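PDB 5COZ: regulatory protein YycH-like domain-containing protein from Eubacterium rectale, which is of unknown function but is probably a membrane-anchored lipoprotein with a YycH-like domain, perhaps regulatory. Local coordinates for residues L79-L89 and D116-A127; D210-P218 and N242-E250. One frame throughout, in Å; residues are numbered along the deposited sequence. Where two conformers were deposited one is given.

Contact 1 of 2, residues L79-L89 and D116-A127; sequences LMEKLAKAINL and DSIAIRNDSALA
Helix 73-87 packs on one face of an antiparallel sheet, and this contact is its seat on the beta hairpin formed by strands 116-120 and 125-128. Leu79, Met80, Leu83, Ala84, Ile87 and Leu89 meet Asp116, Ile118, Ile120, Ala125 and Ala127 mainly through apolar side chains, with some methyls resting on backbone atoms, and no hydrogen bond joins the segments. The helix segment runs 9.0 Å from the axis of strand 125-127 at 29°, and nearly antiparallel to strand 116-120.

Leucine, isoleucine and alanine divide the interface by size. On strand 125-127 the short alanines let the helix sit close: Leu83 CB lies 3.8 Å from Ala127 CB, while Leu83 CD1 reaches between Ala125 CB and Ile118 CG2. Strand 116-120 sends up longer, branched side chains instead. Ile120 CD1 comes up under the backbone of Met80, 3.7 Å from Met80 N, with Leu79 CG and CD2 beside it. The selenomethionine Met80 offers the sheet its CB and CG; its chain then bends away, and the side chain also touches Trp109 on strand 104-111. Leu83 is covered further by Leu256 of strand 252-258.

At the C-terminal end of the helix, Ile87 has its CG1 branch between backbone N and carbonyl carbon (chi1 64°), which leaves CG2 to rest on Ala127 CB, 3.9 Å away, and brings CD1 into van der Waals contact with Ser117 O. Asn88, with positive phi, closes the helix in a Schellman motif, and Leu89 turns back onto the hairpin. Its CD1 lies 3.5 Å from Asp116 CB, whose carboxylate is held by Thr114. Ile118 CD1 packs against Ala84 N, Ala84 CB and Leu89 CD2, the last at 3.6 Å.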
loop_
_atom_site.group_PDB
_atom_site.type_symbol
_atom_site.label_atom_id
_atom_site.label_comp_id
_atom_site.label_asym_id
_atom_site.label_seq_id
_atom_site.Cartn_x
_atom_site.Cartn_y
_atom_site.Cartn_z
ATOM N N LEU A 79 -17.441 7.843 11.656
ATOM C CA LEU A 79 -16.141 7.223 11.451
ATOM C C LEU A 79 -15.335 7.273 12.775
ATOM O O LEU A 79 -14.706 6.279 13.180
ATOM C CB LEU A 79 -15.415 7.937 10.323
ATOM C CG LEU A 79 -13.981 7.437 10.048
ATOM C CD1 LEU A 79 -13.958 5.921 9.771
ATOM C CD2 LEU A 79 -13.351 8.246 8.891
HETATM N N MSE A 80 -15.385 8.416 13.483
HETATM C CA MSE A 80 -14.726 8.559 14.757
HETATM C C MSE A 80 -15.155 7.428 15.725
HETATM O O MSE A 80 -14.304 6.865 16.403
HETATM C CB MSE A 80 -14.994 9.962 15.378
HETATM C CG MSE A 80 -14.408 10.118 16.798
HETATM SE SE MSE A 80 -15.594 9.471 18.225
HETATM C CE MSE A 80 -17.064 10.788 17.954
ATOM N N GLU A 81 -16.460 7.115 15.811
ATOM C CA GLU A 81 -16.880 6.096 16.769
ATOM C C GLU A 81 -16.350 4.728 16.386
ATOM O O GLU A 81 -15.975 3.982 17.285
ATOM C CB GLU A 81 -18.407 6.044 16.896
ATOM C CG GLU A 81 -18.988 7.308 17.505
ATOM C CD GLU A 81 -20.365 7.042 18.077
ATOM O OE1 GLU A 81 -20.481 6.206 19.008
ATOM O OE2 GLU A 81 -21.335 7.666 17.581
ATOM N N LYS A 82 -16.293 4.423 15.075
ATOM C CA LYS A 82 -15.751 3.128 14.640
ATOM C C LYS A 82 -14.265 3.060 14.980
ATOM O O LYS A 82 -13.808 2.039 15.493
ATOM C CB LYS A 82 -15.976 2.916 13.158
ATOM C CG LYS A 82 -17.447 2.771 12.799
ATOM C CD LYS A 82 -17.589 2.733 11.289
ATOM C CE LYS A 82 -19.003 2.512 10.821
ATOM N NZ LYS A 82 -19.824 3.742 10.946
ATOM N N LEU A 83 -13.519 4.165 14.765
ATOM C CA LEU A 83 -12.098 4.189 15.118
ATOM C C LEU A 83 -11.888 4.105 16.621
ATOM O O LEU A 83 -10.943 3.445 17.064
ATOM C CB LEU A 83 -11.425 5.444 14.576
ATOM C CG LEU A 83 -11.379 5.537 13.049
ATOM C CD1 LEU A 83 -10.925 6.910 12.621
ATOM C CD2 LEU A 83 -10.459 4.456 12.447
ATOM N N ALA A 84 -12.745 4.781 17.424
ATOM C CA ALA A 84 -12.658 4.737 18.877
ATOM C C ALA A 84 -12.918 3.312 19.391
ATOM O O ALA A 84 -12.237 2.896 20.326
ATOM C CB ALA A 84 -13.665 5.720 19.498
ATOM N N LYS A 85 -13.854 2.566 18.757
ATOM C CA LYS A 85 -14.120 1.166 19.148
ATOM C C LYS A 85 -12.854 0.320 18.906
ATOM O O LYS A 85 -12.407 -0.429 19.781
ATOM C CB LYS A 85 -15.315 0.603 18.358
ATOM C CG LYS A 85 -15.711 -0.824 18.767
ATOM C CD LYS A 85 -16.533 -1.504 17.686
ATOM C CE LYS A 85 -16.838 -2.959 17.979
ATOM N NZ LYS A 85 -15.650 -3.834 17.790
ATOM N N ALA A 86 -12.240 0.506 17.726
ATOM C CA ALA A 86 -11.040 -0.245 17.346
ATOM C C ALA A 86 -9.881 -0.076 18.343
ATOM O O ALA A 86 -9.290 -1.082 18.748
ATOM C CB ALA A 86 -10.598 0.190 15.957
ATOM N N ILE A 87 -9.542 1.165 18.759
ATOM C CA ILE A 87 -8.402 1.385 19.655
ATOM C C ILE A 87 -8.813 1.414 21.142
ATOM O O ILE A 87 -7.968 1.702 21.988
ATOM C CB ILE A 87 -7.577 2.653 19.284
ATOM C CG1 ILE A 87 -8.404 3.966 19.446
ATOM C CG2 ILE A 87 -6.964 2.512 17.879
ATOM C CD1 ILE A 87 -7.550 5.228 19.557
ATOM N N ASN A 88 -10.097 1.159 21.438
ATOM C CA ASN A 88 -10.664 1.147 22.807
ATOM C C ASN A 88 -10.458 2.511 23.480
ATOM O O ASN A 88 -10.048 2.602 24.643
ATOM C CB ASN A 88 -10.074 -0.012 23.660
ATOM C CG ASN A 88 -10.947 -0.378 24.836
ATOM O OD1 ASN A 88 -12.183 -0.394 24.751
ATOM N ND2 ASN A 88 -10.322 -0.669 25.964
ATOM N N LEU A 89 -10.725 3.592 22.715
ATOM C CA LEU A 89 -10.565 4.947 23.235
ATOM C C LEU A 89 -11.634 5.239 24.293
ATOM O O LEU A 89 -12.791 4.868 24.104
ATOM C CB LEU A 89 -10.676 5.948 22.070
ATOM C CG LEU A 89 -10.511 7.418 22.418
ATOM C CD1 LEU A 89 -9.054 7.823 22.368
ATOM C CD2 LEU A 89 -11.283 8.293 21.428
ATOM N N ASP A 116 -3.813 8.545 23.740
ATOM C CA ASP A 116 -4.531 7.964 22.596
ATOM C C ASP A 116 -5.107 9.104 21.763
ATOM O O ASP A 116 -5.460 10.153 22.317
ATOM C CB ASP A 116 -5.681 7.054 23.056
ATOM C CG ASP A 116 -5.305 5.865 23.913
ATOM O OD1 ASP A 116 -4.280 5.241 23.631
ATOM O OD2 ASP A 116 -6.063 5.547 24.847
ATOM N N SER A 117 -5.208 8.919 20.446
ATOM C CA SER A 117 -5.770 9.993 19.643
ATOM C C SER A 117 -6.441 9.490 18.388
ATOM O O SER A 117 -6.123 8.411 17.881
ATOM C CB SER A 117 -4.706 11.014 19.246
ATOM O OG SER A 117 -3.800 10.492 18.294
ATOM N N ILE A 118 -7.398 10.295 17.906
ATOM C CA ILE A 118 -8.056 10.115 16.627
ATOM C C ILE A 118 -7.950 11.430 15.870
ATOM O O ILE A 118 -8.201 12.483 16.460
ATOM C CB ILE A 118 -9.517 9.637 16.764
ATOM C CG1 ILE A 118 -9.605 8.274 17.485
ATOM C CG2 ILE A 118 -10.234 9.608 15.375
ATOM C CD1 ILE A 118 -11.030 7.894 17.841
ATOM N N ALA A 119 -7.583 11.394 14.582
ATOM C CA ALA A 119 -7.533 12.599 13.775
ATOM C C ALA A 119 -8.181 12.286 12.462
ATOM O O ALA A 119 -7.789 11.319 11.805
ATOM C CB ALA A 119 -6.085 13.029 13.555
ATOM N N ILE A 120 -9.163 13.100 12.055
ATOM C CA ILE A 120 -9.834 12.870 10.785
ATOM C C ILE A 120 -9.759 14.151 9.950
ATOM O O ILE A 120 -10.146 15.210 10.432
ATOM C CB ILE A 120 -11.294 12.380 10.959
ATOM C CG1 ILE A 120 -11.333 11.106 11.812
ATOM C CG2 ILE A 120 -11.958 12.166 9.583
ATOM C CD1 ILE A 120 -12.767 10.696 12.224
ATOM N N ARG A 121 -9.261 14.027 8.714
ATOM C CA ARG A 121 -9.151 15.127 7.749
ATOM C C ARG A 121 -10.009 14.777 6.523
ATOM O O ARG A 121 -10.663 13.726 6.505
ATOM C CB ARG A 121 -7.667 15.305 7.325
ATOM C CG ARG A 121 -6.733 15.910 8.355
ATOM C CD ARG A 121 -5.305 16.000 7.824
ATOM N NE ARG A 121 -5.135 17.078 6.845
ATOM C CZ ARG A 121 -5.100 16.904 5.526
ATOM N NH1 ARG A 121 -5.219 15.687 5.005
ATOM N NH2 ARG A 121 -4.949 17.945 4.718
ATOM N N ASN A 122 -9.937 15.571 5.446
ATOM C CA ASN A 122 -10.744 15.248 4.268
ATOM C C ASN A 122 -10.349 13.921 3.602
ATOM O O ASN A 122 -11.235 13.195 3.151
ATOM C CB ASN A 122 -10.671 16.391 3.232
ATOM C CG ASN A 122 -9.260 16.772 2.831
ATOM O OD1 ASN A 122 -8.422 17.095 3.665
ATOM N ND2 ASN A 122 -8.962 16.731 1.541
ATOM N N ASP A 123 -9.043 13.580 3.561
ATOM C CA ASP A 123 -8.606 12.399 2.825
ATOM C C ASP A 123 -7.738 11.461 3.644
ATOM O O ASP A 123 -6.968 10.680 3.071
ATOM C CB ASP A 123 -7.828 12.835 1.569
ATOM C CG ASP A 123 -6.541 13.587 1.875
ATOM O OD1 ASP A 123 -6.360 14.025 3.038
ATOM O OD2 ASP A 123 -5.727 13.772 0.948
ATOM N N SER A 124 -7.856 11.535 4.980
ATOM C CA SER A 124 -7.094 10.639 5.837
ATOM C C SER A 124 -7.723 10.575 7.205
ATOM O O SER A 124 -8.386 11.510 7.624
ATOM C CB SER A 124 -5.635 11.087 5.947
ATOM O OG SER A 124 -5.505 12.331 6.611
ATOM N N ALA A 125 -7.542 9.441 7.868
ATOM C CA ALA A 125 -8.024 9.264 9.221
ATOM C C ALA A 125 -6.998 8.419 9.934
ATOM O O ALA A 125 -6.485 7.444 9.363
ATOM C CB ALA A 125 -9.412 8.639 9.269
ATOM N N LEU A 126 -6.652 8.813 11.154
ATOM C CA LEU A 126 -5.660 8.066 11.914
ATOM C C LEU A 126 -6.111 7.899 13.352
ATOM O O LEU A 126 -6.355 8.900 14.029
ATOM C CB LEU A 126 -4.298 8.793 11.877
ATOM C CG LEU A 126 -3.147 8.180 12.729
ATOM C CD1 LEU A 126 -2.744 6.801 12.190
ATOM C CD2 LEU A 126 -1.925 9.090 12.762
ATOM N N ALA A 127 -6.183 6.658 13.828
ATOM C CA ALA A 127 -6.441 6.358 15.233
ATOM C C ALA A 127 -5.203 5.646 15.784
ATOM O O ALA A 127 -4.681 4.739 15.136
ATOM C CB ALA A 127 -7.687 5.503 15.409
#

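Contact 2 of 2, residues D210-P218 and N242-E250; sequences DTYVFFMFP and NHLVIAMDE. With NA (sodium ion), chain B.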
loop_
_atom_site.group_PDB
_atom_site.type_symbol
_atom_site.label_atom_id
_atom_site.label_comp_id
_atom_site.label_asym_id
_atom_site.label_seq_id
_atom_site.Cartn_x
_atom_site.Cartn_y
_atom_site.Cartn_z
ATOM N N ASP A 210 5.904 -5.784 20.898
ATOM C CA ASP A 210 5.612 -6.680 19.780
ATOM C C ASP A 210 4.280 -6.306 19.136
ATOM O O ASP A 210 3.248 -6.265 19.813
ATOM C CB ASP A 210 5.634 -8.145 20.217
ATOM C CG ASP A 210 7.010 -8.676 20.550
ATOM O OD1 ASP A 210 7.999 -7.911 20.423
ATOM O OD2 ASP A 210 7.107 -9.859 20.924
ATOM N N THR A 211 4.314 -6.029 17.836
ATOM C CA THR A 211 3.145 -5.545 17.106
ATOM C C THR A 211 3.057 -6.201 15.742
ATOM O O THR A 211 4.076 -6.354 15.058
ATOM C CB THR A 211 3.309 -4.008 16.942
ATOM O OG1 THR A 211 3.389 -3.389 18.237
ATOM C CG2 THR A 211 2.177 -3.352 16.158
ATOM N N TYR A 212 1.848 -6.612 15.350
ATOM C CA TYR A 212 1.598 -7.028 13.972
ATOM C C TYR A 212 1.120 -5.816 13.193
ATOM O O TYR A 212 0.294 -5.069 13.726
ATOM C CB TYR A 212 0.465 -8.055 13.901
ATOM C CG TYR A 212 0.767 -9.446 14.377
ATOM C CD1 TYR A 212 1.720 -10.236 13.729
ATOM C CD2 TYR A 212 0.031 -10.018 15.404
ATOM C CE1 TYR A 212 1.944 -11.552 14.112
ATOM C CE2 TYR A 212 0.225 -11.345 15.778
ATOM C CZ TYR A 212 1.178 -12.114 15.123
ATOM O OH TYR A 212 1.378 -13.421 15.515
ATOM N N VAL A 213 1.557 -5.633 11.955
ATOM C CA VAL A 213 1.047 -4.559 11.102
ATOM C C VAL A 213 0.515 -5.178 9.830
ATOM O O VAL A 213 1.282 -5.784 9.073
ATOM C CB VAL A 213 2.108 -3.484 10.779
ATOM C CG1 VAL A 213 1.570 -2.454 9.766
ATOM C CG2 VAL A 213 2.573 -2.773 12.048
ATOM N N PHE A 214 -0.784 -5.013 9.578
ATOM C CA PHE A 214 -1.342 -5.436 8.306
ATOM C C PHE A 214 -1.476 -4.284 7.373
ATOM O O PHE A 214 -1.885 -3.198 7.784
ATOM C CB PHE A 214 -2.750 -6.022 8.489
ATOM C CG PHE A 214 -2.696 -7.371 9.143
ATOM C CD1 PHE A 214 -2.720 -7.496 10.532
ATOM C CD2 PHE A 214 -2.698 -8.524 8.375
ATOM C CE1 PHE A 214 -2.680 -8.763 11.134
ATOM C CE2 PHE A 214 -2.631 -9.789 8.974
ATOM C CZ PHE A 214 -2.630 -9.895 10.350
ATOM N N PHE A 215 -1.179 -4.538 6.096
ATOM C CA PHE A 215 -1.536 -3.650 5.008
ATOM C C PHE A 215 -2.659 -4.303 4.275
ATOM O O PHE A 215 -2.494 -5.394 3.756
ATOM C CB PHE A 215 -0.390 -3.366 4.004
ATOM C CG PHE A 215 0.696 -2.403 4.389
ATOM C CD1 PHE A 215 0.854 -1.981 5.712
ATOM C CD2 PHE A 215 1.564 -1.904 3.428
ATOM C CE1 PHE A 215 1.917 -1.121 6.067
ATOM C CE2 PHE A 215 2.591 -1.014 3.775
ATOM C CZ PHE A 215 2.756 -0.627 5.083
HETATM N N MSE A 216 -3.805 -3.627 4.252
HETATM C CA MSE A 216 -4.945 -4.069 3.447
HETATM C C MSE A 216 -5.119 -3.079 2.331
HETATM O O MSE A 216 -4.664 -1.944 2.426
HETATM C CB MSE A 216 -6.202 -4.208 4.276
HETATM C CG MSE A 216 -5.893 -4.943 5.553
HETATM SE SE MSE A 216 -7.401 -5.071 6.681
HETATM C CE MSE A 216 -7.922 -6.530 6.083
ATOM N N PHE A 217 -5.721 -3.526 1.222
ATOM C CA PHE A 217 -5.763 -2.697 0.046
ATOM C C PHE A 217 -7.175 -2.396 -0.432
ATOM O O PHE A 217 -7.810 -3.228 -1.064
ATOM C CB PHE A 217 -4.942 -3.391 -1.066
ATOM C CG PHE A 217 -3.543 -3.737 -0.602
ATOM C CD1 PHE A 217 -2.601 -2.737 -0.375
ATOM C CD2 PHE A 217 -3.208 -5.048 -0.267
ATOM C CE1 PHE A 217 -1.339 -3.046 0.133
ATOM C CE2 PHE A 217 -1.938 -5.364 0.235
ATOM C CZ PHE A 217 -1.000 -4.363 0.412
ATOM N N PRO A 218 -7.670 -1.183 -0.125
ATOM C CA PRO A 218 -9.010 -0.764 -0.603
ATOM C C PRO A 218 -9.121 -0.990 -2.106
ATOM O O PRO A 218 -8.192 -0.668 -2.866
ATOM C CB PRO A 218 -9.052 0.718 -0.257
ATOM C CG PRO A 218 -8.217 0.778 1.026
ATOM C CD PRO A 218 -7.045 -0.133 0.713
ATOM N N ASN A 242 -1.890 3.331 -1.693
ATOM C CA ASN A 242 -3.164 2.843 -1.192
ATOM C C ASN A 242 -2.972 1.670 -0.233
ATOM O O ASN A 242 -2.970 0.511 -0.675
ATOM C CB ASN A 242 -4.047 2.411 -2.351
ATOM C CG ASN A 242 -5.333 1.813 -1.906
ATOM O OD1 ASN A 242 -6.043 2.389 -1.079
ATOM N ND2 ASN A 242 -5.669 0.655 -2.461
ATOM N N HIS A 243 -2.831 1.955 1.051
ATOM C CA HIS A 243 -2.818 0.892 2.044
ATOM C C HIS A 243 -3.554 1.368 3.274
ATOM O O HIS A 243 -3.339 2.480 3.766
ATOM C CB HIS A 243 -1.392 0.334 2.413
ATOM C CG HIS A 243 -0.320 1.367 2.600
ATOM N ND1 HIS A 243 0.874 1.296 1.892
ATOM C CD2 HIS A 243 -0.256 2.431 3.433
ATOM C CE1 HIS A 243 1.609 2.309 2.310
ATOM N NE2 HIS A 243 0.988 3.014 3.244
ATOM N N LEU A 244 -4.456 0.509 3.722
ATOM C CA LEU A 244 -5.168 0.656 4.998
ATOM C C LEU A 244 -4.263 -0.081 6.011
ATOM O O LEU A 244 -4.024 -1.305 5.873
ATOM C CB LEU A 244 -6.566 0.009 4.883
ATOM C CG LEU A 244 -7.339 -0.195 6.204
ATOM C CD1 LEU A 244 -7.687 1.121 6.876
ATOM C CD2 LEU A 244 -8.658 -1.037 5.954
ATOM N N VAL A 245 -3.671 0.681 6.971
ATOM C CA VAL A 245 -2.712 0.119 7.915
ATOM C C VAL A 245 -3.417 -0.200 9.229
ATOM O O VAL A 245 -4.030 0.688 9.812
ATOM C CB VAL A 245 -1.521 1.068 8.126
ATOM C CG1 VAL A 245 -0.470 0.397 9.027
ATOM C CG2 VAL A 245 -0.881 1.461 6.789
ATOM N N ILE A 246 -3.395 -1.469 9.641
ATOM C CA ILE A 246 -4.015 -1.877 10.904
ATOM C C ILE A 246 -2.975 -2.606 11.702
ATOM O O ILE A 246 -2.500 -3.669 11.286
ATOM C CB ILE A 246 -5.255 -2.765 10.663
ATOM C CG1 ILE A 246 -6.209 -2.138 9.587
ATOM C CG2 ILE A 246 -5.974 -3.020 12.019
ATOM C CD1 ILE A 246 -7.610 -2.904 9.399
ATOM N N ALA A 247 -2.596 -2.032 12.838
ATOM C CA ALA A 247 -1.600 -2.682 13.700
ATOM C C ALA A 247 -2.229 -3.121 14.989
ATOM O O ALA A 247 -3.190 -2.485 15.448
ATOM C CB ALA A 247 -0.453 -1.739 13.991
HETATM N N MSE A 248 -1.675 -4.177 15.599
HETATM C CA MSE A 248 -2.184 -4.633 16.889
HETATM C C MSE A 248 -1.078 -5.208 17.747
HETATM O O MSE A 248 -0.119 -5.793 17.238
HETATM C CB MSE A 248 -3.298 -5.661 16.718
HETATM C CG MSE A 248 -2.869 -6.862 15.919
HETATM SE SE MSE A 248 -4.360 -7.874 15.248
HETATM C CE MSE A 248 -5.052 -6.719 13.942
ATOM N N ASP A 249 -1.197 -5.000 19.044
ATOM C CA ASP A 249 -0.253 -5.499 20.026
ATOM C C ASP A 249 -1.078 -6.321 21.025
ATOM O O ASP A 249 -2.255 -6.598 20.768
ATOM C CB ASP A 249 0.541 -4.347 20.662
ATOM C CG ASP A 249 -0.295 -3.243 21.287
ATOM O OD1 ASP A 249 -1.442 -3.534 21.735
ATOM O OD2 ASP A 249 0.209 -2.104 21.381
ATOM N N GLU A 250 -0.487 -6.706 22.170
ATOM C CA GLU A 250 -1.194 -7.536 23.150
ATOM C C GLU A 250 -2.441 -6.844 23.744
ATOM O O GLU A 250 -3.292 -7.531 24.328
ATOM C CB GLU A 250 -0.220 -7.964 24.262
ATOM C CG GLU A 250 0.275 -6.805 25.117
ATOM C CD GLU A 250 1.151 -7.184 26.297
ATOM O OE1 GLU A 250 1.668 -8.325 26.329
ATOM O OE2 GLU A 250 1.353 -6.314 27.172
HETATM NA NA NA B . 10.066 -7.884 21.818
HETATM O O HOH W 1 2.516 -6.537 22.442
HETATM O O HOH W 2 9.107 -10.044 22.703
HETATM O O HOH W 3 1.503 -1.319 18.944
HETATM O O HOH W 4 9.099 -6.696 23.520
#
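Strands 211-216 and 244-249 run antiparallel as neighbours in a beta sheet, with backbone hydrogen bonds at the pairs Tyr212-Met248, Phe214-Ile246 and Met216-Leu244; Met216 N to Leu244 O is nearly straight, at 177°. Between them lie the non-hydrogen-bonded pairs Val213-Ala247 and Phe215-Val245.

Alternation puts mostly apolar side chains on both faces of this strand pair. Tyr212, Phe214 and Met248 share one with helix 165-178, where all three touch Ala168, a small residue that admits bulky partners. Further along this face, Met216 pairs with Leu244, CB beside CB. On the other face, beta-branched valines suit the extended backbone: Val213 CG1 meets Val245 CG1 at 3.6 Å, and Val213 CG2 packs on Ala247 CB. Phe215 lies beside His243, their ring planes inclined at 37°, with Phe215 CE2 3.4 Å from His243 ND1.

Toward the Asp210 end polar groups and waters add to the pairing. Water 1 joins Asp210 O to Glu250 N, and water 3 donates to both Thr211 OG1 and Asp249 OD2, while Asp249 OD1 accepts from Lys251 N; Thr211 OG1 also bonds Asn209 O. Asp210 OD1 binds the sodium ion at 2.5 Å, alongside Gln208 and two waters. At the far end Asn242, its CG anti to the backbone N (chi1 176°), slides past the Pro218 ring so that ND2 donates to an in-plane lone pair of Pro218 O, 2.9 Å away.

Overall arrangement
Both contacts belong to the same antiparallel sheet, in which strand 252-258 lies between them, pairing with strand 125-128 of contact 1 and strand 244-249 of contact 2. Their centres lie about 14 Å apart and their nearest atoms about 7 Å. Both are largely buried, but contact 2 is more central: its centre is about 11 Å from the centre of the chain, against about 19 Å for contact 1. Contact 1 joins a helix to the sheet face, packing by methyl and methylene groups, with small alanines under the helix and larger isoleucines beside it. Contact 2 joins strand to strand: backbone hydrogen bonds fix its register, mostly apolar side chains line both faces, and waters and sodium gather at one end.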